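PDB 2J13: polysaccharide deacetylase from Bacillus anthracis, which probably removes acetyl groups from amino sugars of bacterial cell-wall peptidoglycan, as a zinc-binding family 4 carbohydrate esterase. Local coordinates for residues E147-S159 with L165-S177. Numbering follows the deposited sequence. Where two conformers were deposited one is given.
Sequences EVKYVRPPRGVFS and LTKEMGYYNVFWS. With CAC (cacodylate ion), chain H.
Strands 150-151 and 172-174, joined through helix 160-168, form a parallel beta-alpha-beta unit of the NodB-type barrel, and Arg152, which bonds the second strand, lies beside a zinc site: its backbone O bonds His113, a zinc ligand. The parallel pairing rests on three bonds: Tyr172 N to Lys149 O, Val151 N to Tyr172 O (2.8 Å, 160° at the hydrogen) and Val174 N to Val151 O. Past the last bridge the Arg152 side chain, with CG anti to the backbone N (chi1 -177°) and bent at chi3, bonds the next two carbonyls: Arg152 NE lies 3.0 Å from Val174 O and Arg152 NH2 2.9 Å from Phe175 O, both donors above the carbonyl planes. These two bonds fix the rotation of the guanidinium, while Trp176 CE3 covers one of its faces, 3.8 Å from Arg152 NE, the two planes being 77° apart. NH1 forms a salt bridge with Asp62 and a hydrogen bond with Thr60. Trp176 CH2 also packs on Gly156 CA and touches a cacodylate ion, probably from the crystallisation liquor, which accepts a hydrogen bond from Arg155 N. On one side of the strands the Tyr150 and Tyr172 rings run side by side, near parallel but slid apart, 5.7 Å between centroids. On the other, Val151 CG2 sits over the face of the Tyr171 ring in a CH-pi contact, 3.8 Å from its centroid, and Thr166 CG2 meets Val151 tip to tip. Gly170, in a Schellman motif, turns the chain from helix to strand. Helix 238-243 covers Tyr150 and Tyr172, Thr136 of helix 125-143 bonds Tyr171 OH, and Phe87 of strand 84-88 packs against Tyr150, Arg152 and Val174.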
loop_
_atom_site.group_PDB
_atom_site.type_symbol
_atom_site.label_atom_id
_atom_site.label_comp_id
_atom_site.label_asym_id
_atom_site.label_seq_id
_atom_site.Cartn_x
_atom_site.Cartn_y
_atom_site.Cartn_z
ATOM N N GLU A 147 0.921 -1.488 -15.168
ATOM C CA GLU A 147 0.114 -0.407 -14.658
ATOM C C GLU A 147 0.538 -0.185 -13.212
ATOM O O GLU A 147 0.922 -1.136 -12.535
ATOM C CB GLU A 147 -1.360 -0.787 -14.698
ATOM C CG GLU A 147 -1.983 -1.007 -16.103
ATOM C CD GLU A 147 -1.892 0.234 -16.989
ATOM O OE1 GLU A 147 -1.859 1.364 -16.448
ATOM O OE2 GLU A 147 -1.853 0.096 -18.242
ATOM N N VAL A 148 0.450 1.062 -12.769
ATOM C CA VAL A 148 0.641 1.413 -11.359
ATOM C C VAL A 148 -0.649 2.125 -10.944
ATOM O O VAL A 148 -0.835 3.312 -11.234
ATOM C CB VAL A 148 1.874 2.289 -11.141
ATOM C CG1 VAL A 148 1.992 2.710 -9.679
ATOM C CG2 VAL A 148 3.190 1.574 -11.616
ATOM N N LYS A 149 -1.537 1.412 -10.264
ATOM C CA LYS A 149 -2.897 1.860 -9.968
ATOM C C LYS A 149 -3.065 2.392 -8.545
ATOM O O LYS A 149 -4.032 3.080 -8.248
ATOM C CB LYS A 149 -3.863 0.672 -10.105
ATOM C CG LYS A 149 -4.003 0.058 -11.522
ATOM C CD LYS A 149 -5.401 -0.527 -11.699
ATOM C CE LYS A 149 -5.665 -1.733 -10.792
ATOM N NZ LYS A 149 -7.124 -2.202 -10.638
ATOM N N TYR A 150 -2.141 2.025 -7.658
ATOM C CA TYR A 150 -2.345 2.170 -6.203
ATOM C C TYR A 150 -1.315 3.120 -5.600
ATOM O O TYR A 150 -0.123 2.899 -5.721
ATOM C CB TYR A 150 -2.297 0.801 -5.520
ATOM C CG TYR A 150 -3.229 -0.181 -6.170
ATOM C CD1 TYR A 150 -4.606 0.007 -6.138
ATOM C CD2 TYR A 150 -2.741 -1.283 -6.852
ATOM C CE1 TYR A 150 -5.465 -0.891 -6.776
ATOM C CE2 TYR A 150 -3.576 -2.156 -7.475
ATOM C CZ TYR A 150 -4.935 -1.957 -7.447
ATOM O OH TYR A 150 -5.774 -2.860 -8.093
ATOM N N VAL A 151 -1.808 4.134 -4.891
ATOM C CA VAL A 151 -0.970 5.079 -4.175
ATOM C C VAL A 151 -1.304 4.992 -2.694
ATOM O O VAL A 151 -2.463 4.996 -2.348
ATOM C CB VAL A 151 -1.186 6.519 -4.703
ATOM C CG1 VAL A 151 -0.613 7.534 -3.737
ATOM C CG2 VAL A 151 -0.564 6.625 -6.099
ATOM N N ARG A 152 -0.296 4.940 -1.840
ATOM C CA ARG A 152 -0.488 5.148 -0.391
ATOM C C ARG A 152 0.320 6.390 0.029
ATOM O O ARG A 152 1.541 6.449 -0.151
ATOM C CB ARG A 152 -0.028 3.936 0.398
ATOM C CG ARG A 152 -0.267 4.057 1.899
ATOM C CD ARG A 152 -0.054 2.783 2.599
ATOM N NE ARG A 152 -1.167 1.872 2.426
ATOM C CZ ARG A 152 -1.078 0.573 2.682
ATOM N NH1 ARG A 152 0.096 0.040 2.982
ATOM N NH2 ARG A 152 -2.132 -0.177 2.536
ATOM N N PRO A 153 -0.353 7.410 0.571
ATOM C CA PRO A 153 0.362 8.615 0.939
ATOM C C PRO A 153 1.366 8.437 2.070
ATOM O O PRO A 153 1.090 7.693 3.040
ATOM C CB PRO A 153 -0.772 9.576 1.407
ATOM C CG PRO A 153 -1.967 9.015 1.016
ATOM C CD PRO A 153 -1.797 7.542 0.821
ATOM N N PRO A 154 2.533 9.094 1.972
ATOM C CA PRO A 154 3.483 9.094 3.075
ATOM C C PRO A 154 2.833 9.434 4.399
ATOM O O PRO A 154 2.072 10.408 4.490
ATOM C CB PRO A 154 4.480 10.147 2.644
ATOM C CG PRO A 154 4.482 10.004 1.201
ATOM C CD PRO A 154 3.085 9.856 0.830
ATOM N N ARG A 155 3.106 8.614 5.394
ATOM C CA ARG A 155 2.555 8.764 6.756
ATOM C C ARG A 155 1.032 8.749 6.874
ATOM O O ARG A 155 0.475 9.032 7.964
ATOM C CB ARG A 155 3.176 10.006 7.410
ATOM C CG ARG A 155 4.655 10.024 7.463
ATOM C CD ARG A 155 5.253 11.347 8.050
ATOM N NE ARG A 155 6.670 11.341 7.707
ATOM C CZ ARG A 155 7.199 11.693 6.525
ATOM N NH1 ARG A 155 6.466 12.236 5.522
ATOM N NH2 ARG A 155 8.508 11.525 6.348
ATOM N N GLY A 156 0.329 8.347 5.814
ATOM C CA GLY A 156 -1.118 8.357 5.784
ATOM C C GLY A 156 -1.702 9.765 5.888
ATOM O O GLY A 156 -2.866 9.936 6.261
ATOM N N VAL A 157 -0.893 10.768 5.538
ATOM C CA VAL A 157 -1.346 12.158 5.586
ATOM C C VAL A 157 -2.050 12.527 4.286
ATOM O O VAL A 157 -1.538 12.287 3.155
ATOM C CB VAL A 157 -0.213 13.114 5.932
ATOM C CG1 VAL A 157 -0.679 14.592 5.856
ATOM C CG2 VAL A 157 0.382 12.776 7.326
ATOM N N PHE A 158 -3.209 13.154 4.430
ATOM C CA PHE A 158 -4.024 13.555 3.291
ATOM C C PHE A 158 -4.892 14.778 3.606
ATOM O O PHE A 158 -5.122 15.099 4.788
ATOM C CB PHE A 158 -4.932 12.431 2.813
ATOM C CG PHE A 158 -6.008 12.055 3.805
ATOM C CD1 PHE A 158 -5.700 11.241 4.891
ATOM C CD2 PHE A 158 -7.292 12.525 3.650
ATOM C CE1 PHE A 158 -6.671 10.898 5.831
ATOM C CE2 PHE A 158 -8.273 12.183 4.582
ATOM C CZ PHE A 158 -7.933 11.366 5.664
ATOM N N SER A 159 -5.357 15.398 2.533
ATOM C CA SER A 159 -6.474 16.364 2.558
ATOM C C SER A 159 -7.450 16.025 1.467
ATOM O O SER A 159 -7.206 15.183 0.628
ATOM C CB SER A 159 -5.939 17.782 2.374
ATOM O OG SER A 159 -5.312 17.892 1.100
ATOM N N LEU A 165 -6.531 15.136 -6.219
ATOM C CA LEU A 165 -5.439 15.258 -7.207
ATOM C C LEU A 165 -4.876 13.889 -7.561
ATOM O O LEU A 165 -4.592 13.597 -8.732
ATOM C CB LEU A 165 -4.326 16.154 -6.675
ATOM C CG LEU A 165 -4.643 17.637 -6.433
ATOM C CD1 LEU A 165 -3.445 18.316 -5.815
ATOM C CD2 LEU A 165 -5.082 18.330 -7.711
ATOM N N THR A 166 -4.747 13.037 -6.558
ATOM C CA THR A 166 -4.263 11.663 -6.779
ATOM C C THR A 166 -5.225 10.867 -7.674
ATOM O O THR A 166 -4.791 10.225 -8.616
ATOM C CB THR A 166 -4.026 10.982 -5.406
ATOM O OG1 THR A 166 -3.048 11.764 -4.672
ATOM C CG2 THR A 166 -3.551 9.492 -5.572
ATOM N N LYS A 167 -6.527 10.910 -7.395
ATOM C CA LYS A 167 -7.537 10.274 -8.231
ATOM C C LYS A 167 -7.541 10.815 -9.662
ATOM O O LYS A 167 -7.665 10.059 -10.620
ATOM C CB LYS A 167 -8.931 10.464 -7.621
ATOM C CG LYS A 167 -10.089 9.955 -8.448
ATOM C CD LYS A 167 -11.398 10.290 -7.719
ATOM C CE LYS A 167 -12.627 10.254 -8.602
ATOM N NZ LYS A 167 -13.841 10.596 -7.752
ATOM N N GLU A 168 -7.431 12.126 -9.788
ATOM C CA GLU A 168 -7.424 12.784 -11.091
ATOM C C GLU A 168 -6.267 12.292 -11.946
ATOM O O GLU A 168 -6.402 12.183 -13.179
ATOM C CB GLU A 168 -7.323 14.290 -10.844
ATOM C CG GLU A 168 -7.339 15.209 -12.045
ATOM C CD GLU A 168 -7.005 16.654 -11.615
ATOM O OE1 GLU A 168 -7.494 17.090 -10.533
ATOM O OE2 GLU A 168 -6.239 17.342 -12.335
ATOM N N MET A 169 -5.137 11.987 -11.308
ATOM C CA MET A 169 -3.972 11.427 -12.008
ATOM C C MET A 169 -4.109 9.939 -12.345
ATOM O O MET A 169 -3.250 9.388 -13.001
ATOM C CB MET A 169 -2.700 11.676 -11.209
ATOM C CG MET A 169 -2.377 13.157 -10.988
ATOM S SD MET A 169 -0.872 13.387 -10.090
ATOM C CE MET A 169 0.341 12.672 -11.210
ATOM N N GLY A 170 -5.192 9.306 -11.896
ATOM C CA GLY A 170 -5.537 7.958 -12.283
ATOM C C GLY A 170 -5.207 6.907 -11.240
ATOM O O GLY A 170 -5.170 5.708 -11.564
ATOM N N TYR A 171 -5.001 7.336 -9.998
ATOM C CA TYR A 171 -4.676 6.414 -8.897
ATOM C C TYR A 171 -5.782 6.257 -7.881
ATOM O O TYR A 171 -6.513 7.203 -7.607
ATOM C CB TYR A 171 -3.449 6.930 -8.150
ATOM C CG TYR A 171 -2.246 7.148 -9.035
ATOM C CD1 TYR A 171 -1.473 6.073 -9.451
ATOM C CD2 TYR A 171 -1.853 8.435 -9.380
ATOM C CE1 TYR A 171 -0.342 6.265 -10.259
ATOM C CE2 TYR A 171 -0.728 8.653 -10.175
ATOM C CZ TYR A 171 0.029 7.567 -10.601
ATOM O OH TYR A 171 1.131 7.781 -11.403
ATOM N N TYR A 172 -5.875 5.051 -7.316
ATOM C CA TYR A 172 -6.582 4.855 -6.039
ATOM C C TYR A 172 -5.713 5.310 -4.867
ATOM O O TYR A 172 -4.492 5.076 -4.811
ATOM C CB TYR A 172 -6.936 3.402 -5.799
ATOM C CG TYR A 172 -7.870 2.775 -6.803
ATOM C CD1 TYR A 172 -9.240 2.911 -6.673
ATOM C CD2 TYR A 172 -7.379 2.020 -7.851
ATOM C CE1 TYR A 172 -10.098 2.287 -7.581
ATOM C CE2 TYR A 172 -8.221 1.400 -8.764
ATOM C CZ TYR A 172 -9.565 1.549 -8.632
ATOM O OH TYR A 172 -10.389 0.928 -9.546
ATOM N N ASN A 173 -6.382 5.861 -3.869
ATOM C CA ASN A 173 -5.771 6.219 -2.615
ATOM C C ASN A 173 -6.032 5.031 -1.661
ATOM O O ASN A 173 -7.175 4.820 -1.234
ATOM C CB ASN A 173 -6.490 7.431 -2.049
ATOM C CG ASN A 173 -6.213 8.727 -2.842
ATOM O OD1 ASN A 173 -5.124 9.294 -2.735
ATOM N ND2 ASN A 173 -7.213 9.202 -3.615
ATOM N N VAL A 174 -4.976 4.326 -1.293
ATOM C CA VAL A 174 -5.107 3.068 -0.554
ATOM C C VAL A 174 -4.563 3.245 0.848
ATOM O O VAL A 174 -3.356 3.419 1.046
ATOM C CB VAL A 174 -4.380 1.921 -1.247
ATOM C CG1 VAL A 174 -4.639 0.627 -0.475
ATOM C CG2 VAL A 174 -4.809 1.784 -2.705
ATOM N N PHE A 175 -5.470 3.210 1.835
ATOM C CA PHE A 175 -5.092 3.305 3.233
ATOM C C PHE A 175 -5.049 1.909 3.832
ATOM O O PHE A 175 -4.671 0.999 3.123
ATOM C CB PHE A 175 -6.024 4.293 3.937
ATOM C CG PHE A 175 -5.820 5.695 3.466
ATOM C CD1 PHE A 175 -4.814 6.467 3.993
ATOM C CD2 PHE A 175 -6.591 6.204 2.473
ATOM C CE1 PHE A 175 -4.605 7.764 3.538
ATOM C CE2 PHE A 175 -6.397 7.514 2.025
ATOM C CZ PHE A 175 -5.404 8.264 2.562
ATOM N N TRP A 176 -5.441 1.718 5.083
ATOM C CA TRP A 176 -5.363 0.379 5.723
ATOM C C TRP A 176 -6.366 0.321 6.845
ATOM O O TRP A 176 -6.847 1.357 7.299
ATOM C CB TRP A 176 -3.961 0.083 6.267
ATOM C CG TRP A 176 -3.461 1.031 7.282
ATOM C CD1 TRP A 176 -3.560 0.944 8.632
ATOM C CD2 TRP A 176 -2.782 2.271 7.015
ATOM N NE1 TRP A 176 -2.974 2.031 9.233
ATOM C CE2 TRP A 176 -2.495 2.869 8.258
ATOM C CE3 TRP A 176 -2.398 2.931 5.846
ATOM C CZ2 TRP A 176 -1.842 4.096 8.361
ATOM C CZ3 TRP A 176 -1.756 4.134 5.958
ATOM C CH2 TRP A 176 -1.486 4.711 7.195
ATOM N N SER A 177 -6.646 -0.880 7.315
ATOM C CA SER A 177 -7.530 -1.027 8.477
ATOM C C SER A 177 -6.879 -1.571 9.733
ATOM O O SER A 177 -7.399 -1.350 10.860
ATOM C CB SER A 177 -8.767 -1.823 8.094
ATOM O OG SER A 177 -8.451 -3.171 7.847
HETATM AS AS CAC H . 3.866 4.880 6.567
HETATM O O1 CAC H . 4.323 3.348 5.987
HETATM O O2 CAC H . 4.434 6.095 5.486
HETATM C C1 CAC H . 1.920 4.944 6.587
HETATM C C2 CAC H . 4.585 5.254 8.359
#